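Local coordinates for protein uncharacterized HTH-type transcriptional regulator YydK (Bacillus subtilis subsp. subtilis, PDB 3BWG) that probably binds DNA through a winged helix-turn-helix domain and regulates transcription, as a GntR-family regulator with a UTRA domain, at the interface of chains A and B. Numbering follows the deposited sequence. Chains: chain A/B, Uncharacterized HTH-type transcriptional regulator yydK.

The three contacts belong to one two-fold symmetric interface, so each has a twin with the chains exchanged. Contact 1 is the leucine and valine core. Between centres of C-alpha atoms, contact 2 is about 11 Å from contact 1, and contact 3 about 15 Å from contact 1 and about 16 Å from contact 2. Contacts 1 and 2 share A:Val232. Strands 173-184 and 230-234 serve all three contacts, and Ser176 takes part in contacts 2 and 3. Contacts 1 and 2 also use segment 80-84. Contact 3 ties the DNA-binding region of one chain to the UTRA domain of the other. The arrangement fits a dimeric regulator.

Contact 1: the interface of chains A and B. Residues chain A 80, 180, 202, 232; chain B 80, 180, 202, 232.
A:Leu180 and B:Leu180 meet on the two-fold axis of this apolar patch, between two copies of a GntR-family regulator with a UTRA domain. Both lie on strand 173-184. A:Leu180 CD2 touches B:Leu180 CD2 at 3.9 Å, and the two side chains cross at about a right angle. In A:Leu180 CG is anti to the carbonyl carbon (chi1 -77°). With chi2 at 78°, CD2 meets its symmetry mate while CD1 meets a different neighbour. A:Leu180 CD1 lies 3.9 Å from B:Val232 CG1. The twin contact joins B:Leu180 CD1 to A:Val232 CG1 at 4.0 Å. A:Val232 CG1 sits between its own backbone N and carbonyl carbon (chi1 54°). From there A:Val232 CG1 also reaches B:Leu80 CD2, at 4.0 Å. One methyl of the valine thus packs against two leucines of the other chain, with the side chains set obliquely. A:Leu80 and B:Leu80 come from loops that follow strand 78-79. They point at each other tip to tip, with A:Leu80 CD2 and B:Leu80 CD2 3.9 Å apart. On the other side of the pair A:Leu180 and B:Leu180, A:Leu202 and B:Leu202 on strand 200-210 face each other more loosely. A:Leu202 CD1 and B:Leu202 CD1 are 4.4 Å apart.

Contact 2: the interface of chains A and B. Residues chain A 232-235; chain B 81, 84, 176.
B:Leu81 lies against A:Ala234, and these two residues bury the most surface in this patch. The methyl A:Ala234 CB packs on the isobutyl group of B:Leu81, 3.9 Å from B:Leu81 CD2. B:Leu81 CD2 also meets A:Val232 CG2 at 3.9 Å, with the side chains tip to tip. The other branch, B:Leu81 CD1, lies 3.7 Å from A:Gln233 O. Thus B:Leu81 spans three successive residues of strand 230-234. With CG anti to the carbonyl carbon and beside the backbone N (chi1 -55°), both methyls of B:Leu81 lie toward that strand. B:Ser176 is the third main contributor. It forms an antiparallel bridge with A:Ala234. A:Ala234 N donates to B:Ser176 O at 2.9 Å, in a nearly straight bond (174° at H). The return bond, from B:Ser176 N to A:Ala234 O, is longer at 3.2 Å. Its donor stands above the carbonyl plane of A:Ala234, 44° out of it. Beyond the bridge a water links the chains. Water 1 pairs with A:Asn235 N at 2.9 Å and with B:Gln84 OE1, the side-chain amide oxygen, at 3.0 Å. The site joins the C-terminal strand of one chain to strand 173-184 of the other, and so extends the sheet pairing across the likely dimer.

Contact 3: the interface of chains A and B. Residues chain A 175-177, 209; chain B 25, 70, 72, 233.
B:Arg70 crosses to A:Phe175 and A:Asp177 just after strand 66-69. This polar and cation-pi contact links the winged helix-turn-helix region of chain B to the UTRA domain of chain A in the likely dimer. From CB the chain runs to a CG anti to the backbone N (chi1 170°). A bend at chi2 (56°) then brings it over the phenyl ring. CD lies above the centre of one face of A:Phe175. B:Arg70 NE follows over that face, 3.8 Å from the A:Phe175 ring centroid, as a cation-pi contact. CZ continues toward the rim at CD1, with guanidinium and ring planes 23° apart. The opposite guanidinium face is backed by B:Gln233 NE2. A:His209 lies against the other face of the phenyl ring. At the tip, B:Arg70 NH1 forms the salt bridge with A:Asp177 OD1 at 2.8 Å, on its syn lone pair. B:Arg70 NH2 bonds to the same oxygen, A:Asp177 OD1, at 3.0 Å, from its syn side but out of the carboxylate plane. NH2 also reaches A:Ser176 O weakly. A:Asp177 OD2 takes a straight bond at 2.7 Å from B:Gln25 NE2, again on its syn lone pair. The amide nitrogen B:Gln25 NE2 also donates to B:Arg70 O at 2.9 Å.

Contact 1: the interface of chains A and B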
# COMPACT_ATOMS: atom_id res chain seq x y z
N LEU A 80 -5.88 2.56 -4.21
CA LEU A 80 -4.50 2.92 -4.60
C LEU A 80 -3.84 1.80 -5.44
O LEU A 80 -3.21 2.05 -6.47
CB LEU A 80 -3.69 3.23 -3.34
CG LEU A 80 -2.30 3.88 -3.47
CD1 LEU A 80 -2.39 5.31 -4.03
CD2 LEU A 80 -1.54 3.85 -2.15
N LEU A 180 5.29 7.66 -3.79
CA LEU A 180 4.27 8.66 -3.68
C LEU A 180 4.94 9.90 -3.12
O LEU A 180 5.65 9.82 -2.10
CB LEU A 180 3.20 8.20 -2.71
CG LEU A 180 2.11 7.16 -3.05
CD1 LEU A 180 2.62 5.74 -3.02
CD2 LEU A 180 1.01 7.31 -2.01
N LEU A 202 -0.80 15.02 -5.60
CA LEU A 202 -0.14 13.76 -5.36
C LEU A 202 0.52 13.37 -6.67
O LEU A 202 -0.13 13.39 -7.73
CB LEU A 202 -1.15 12.66 -4.98
CG LEU A 202 -0.56 11.32 -4.54
CD1 LEU A 202 0.25 11.46 -3.27
CD2 LEU A 202 -1.70 10.28 -4.37
N VAL A 232 -6.06 2.42 0.77
CA VAL A 232 -5.15 1.28 0.71
C VAL A 232 -5.34 0.49 1.99
O VAL A 232 -5.69 1.04 3.05
CB VAL A 232 -3.67 1.71 0.39
CG1 VAL A 232 -3.18 2.73 1.34
CG2 VAL A 232 -2.70 0.47 0.34
N LEU B 80 4.54 3.22 3.61
CA LEU B 80 3.20 3.72 3.88
C LEU B 80 2.43 2.77 4.80
O LEU B 80 1.74 3.21 5.72
CB LEU B 80 2.48 3.94 2.55
CG LEU B 80 1.06 4.51 2.57
CD1 LEU B 80 0.99 5.96 3.00
CD2 LEU B 80 0.51 4.32 1.19
N LEU B 180 -6.36 8.45 2.00
CA LEU B 180 -5.37 9.47 1.59
C LEU B 180 -6.02 10.60 0.83
O LEU B 180 -6.80 10.37 -0.08
CB LEU B 180 -4.28 8.83 0.71
CG LEU B 180 -3.15 8.00 1.35
CD1 LEU B 180 -3.59 6.64 1.85
CD2 LEU B 180 -2.07 7.81 0.33
N LEU B 202 -0.03 15.89 2.31
CA LEU B 202 -0.69 14.61 2.32
C LEU B 202 -1.34 14.44 3.68
O LEU B 202 -0.71 14.64 4.74
CB LEU B 202 0.30 13.48 2.08
CG LEU B 202 -0.21 12.05 1.95
CD1 LEU B 202 -1.28 11.81 0.82
CD2 LEU B 202 1.01 11.07 1.88
N VAL B 232 4.99 1.80 -1.25
CA VAL B 232 4.16 0.66 -0.99
C VAL B 232 4.42 -0.41 -2.04
O VAL B 232 4.58 -0.11 -3.25
CB VAL B 232 2.67 1.05 -0.81
CG1 VAL B 232 2.26 2.02 -1.79
CG2 VAL B 232 1.74 -0.21 -0.73

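Contact 2: the interface of chains A and B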
# COMPACT_ATOMS: atom_id res chain seq x y z
N VAL A 232 -6.06 2.42 0.77
CA VAL A 232 -5.15 1.28 0.71
C VAL A 232 -5.34 0.49 1.99
O VAL A 232 -5.69 1.04 3.05
CB VAL A 232 -3.67 1.71 0.39
CG1 VAL A 232 -3.18 2.73 1.34
CG2 VAL A 232 -2.70 0.47 0.34
N GLN A 233 -5.22 -0.83 1.87
CA GLN A 233 -5.47 -1.71 2.99
C GLN A 233 -4.21 -2.49 3.34
O GLN A 233 -3.42 -2.87 2.45
CB GLN A 233 -6.65 -2.63 2.73
CG GLN A 233 -7.93 -1.82 2.83
CD GLN A 233 -9.14 -2.50 2.28
OE1 GLN A 233 -10.03 -2.86 3.03
NE2 GLN A 233 -9.21 -2.61 0.96
N ALA A 234 -4.00 -2.68 4.62
CA ALA A 234 -2.88 -3.47 5.00
C ALA A 234 -3.46 -4.62 5.74
O ALA A 234 -4.54 -4.49 6.33
CB ALA A 234 -1.89 -2.64 5.85
N ASN A 235 -2.74 -5.74 5.72
CA ASN A 235 -3.10 -6.91 6.52
C ASN A 235 -2.26 -7.04 7.78
O ASN A 235 -1.33 -6.25 8.02
CB ASN A 235 -3.06 -8.17 5.66
CG ASN A 235 -3.78 -7.96 4.35
OD1 ASN A 235 -5.00 -8.01 4.30
ND2 ASN A 235 -3.02 -7.63 3.30
N LEU B 81 2.57 1.46 4.56
CA LEU B 81 1.93 0.44 5.38
C LEU B 81 2.88 -0.03 6.50
O LEU B 81 4.00 -0.43 6.22
CB LEU B 81 1.45 -0.76 4.50
CG LEU B 81 0.51 -0.41 3.31
CD1 LEU B 81 0.06 -1.63 2.52
CD2 LEU B 81 -0.74 0.39 3.76
N GLN B 84 5.44 -4.53 7.59
CA GLN B 84 5.17 -5.52 6.52
C GLN B 84 6.37 -5.86 5.64
O GLN B 84 7.52 -5.80 6.08
CB GLN B 84 4.02 -5.04 5.64
CG GLN B 84 2.64 -5.20 6.25
CD GLN B 84 1.67 -4.21 5.69
OE1 GLN B 84 1.51 -4.12 4.48
NE2 GLN B 84 1.03 -3.43 6.57
N SER B 176 -5.36 -2.76 8.89
CA SER B 176 -5.65 -1.35 8.93
C SER B 176 -6.15 -0.86 7.56
O SER B 176 -5.75 -1.36 6.52
CB SER B 176 -4.39 -0.53 9.31
OG SER B 176 -3.32 -0.97 8.49
O HOH W 1 -0.70 -5.88 3.60

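Contact 3: the interface of chains A and B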
# COMPACT_ATOMS: atom_id res chain seq x y z
N PHE A 175 3.83 -8.19 -9.44
CA PHE A 175 3.89 -7.24 -8.37
C PHE A 175 4.18 -5.81 -8.86
O PHE A 175 4.55 -5.58 -10.01
CB PHE A 175 4.89 -7.71 -7.30
CG PHE A 175 6.33 -7.79 -7.79
CD1 PHE A 175 7.15 -6.65 -7.78
CD2 PHE A 175 6.86 -8.98 -8.28
CE1 PHE A 175 8.52 -6.74 -8.19
CE2 PHE A 175 8.20 -9.05 -8.73
CZ PHE A 175 9.02 -7.94 -8.67
N SER A 176 3.99 -4.84 -7.98
CA SER A 176 4.31 -3.45 -8.31
C SER A 176 4.78 -2.68 -7.08
O SER A 176 4.51 -3.06 -5.92
CB SER A 176 3.08 -2.76 -8.91
OG SER A 176 2.06 -2.62 -7.95
N ASP A 177 5.50 -1.60 -7.37
CA ASP A 177 6.01 -0.65 -6.39
C ASP A 177 5.49 0.74 -6.76
O ASP A 177 5.57 1.14 -7.92
CB ASP A 177 7.55 -0.66 -6.41
CG ASP A 177 8.14 -2.00 -5.88
OD1 ASP A 177 7.49 -2.65 -5.03
OD2 ASP A 177 9.24 -2.40 -6.32
N HIS A 209 5.26 -5.15 -12.72
CA HIS A 209 6.07 -6.32 -13.13
C HIS A 209 5.19 -7.44 -13.59
O HIS A 209 4.04 -7.55 -13.16
CB HIS A 209 6.98 -6.82 -11.99
CG HIS A 209 7.93 -5.79 -11.45
ND1 HIS A 209 7.51 -4.71 -10.69
CD2 HIS A 209 9.28 -5.71 -11.49
CE1 HIS A 209 8.55 -3.98 -10.35
NE2 HIS A 209 9.63 -4.56 -10.83
N GLN B 25 16.37 -5.20 -6.25
CA GLN B 25 15.24 -5.95 -6.80
C GLN B 25 15.57 -6.68 -8.10
O GLN B 25 16.12 -6.07 -9.01
CB GLN B 25 14.09 -4.99 -7.01
CG GLN B 25 12.81 -5.61 -7.48
CD GLN B 25 11.78 -4.56 -7.65
OE1 GLN B 25 11.76 -3.85 -8.66
NE2 GLN B 25 10.98 -4.37 -6.63
N ARG B 70 13.05 -8.96 -3.78
CA ARG B 70 11.76 -8.34 -4.03
C ARG B 70 11.78 -6.88 -3.58
O ARG B 70 11.12 -6.03 -4.21
CB ARG B 70 10.66 -9.14 -3.27
CG ARG B 70 9.23 -8.50 -3.21
CD ARG B 70 8.63 -8.18 -4.56
NE ARG B 70 7.40 -7.34 -4.48
CZ ARG B 70 7.34 -6.00 -4.61
NH1 ARG B 70 8.44 -5.30 -4.82
NH2 ARG B 70 6.17 -5.36 -4.56
N HIS B 72 11.84 -3.25 -2.84
CA HIS B 72 11.81 -2.14 -3.78
C HIS B 72 13.19 -1.46 -3.95
O HIS B 72 14.05 -1.47 -3.02
CB HIS B 72 10.75 -1.15 -3.31
CG HIS B 72 11.09 -0.48 -2.01
ND1 HIS B 72 11.91 0.62 -1.93
CD2 HIS B 72 10.70 -0.75 -0.74
CE1 HIS B 72 12.03 0.99 -0.67
NE2 HIS B 72 11.29 0.18 0.07
N GLN B 233 4.55 -1.63 -1.53
CA GLN B 233 4.80 -2.81 -2.34
C GLN B 233 3.46 -3.51 -2.43
O GLN B 233 2.81 -3.74 -1.41
CB GLN B 233 5.85 -3.72 -1.71
CG GLN B 233 7.23 -3.12 -1.59
CD GLN B 233 8.34 -4.11 -1.13
OE1 GLN B 233 9.52 -3.76 -1.14
NE2 GLN B 233 7.97 -5.35 -0.75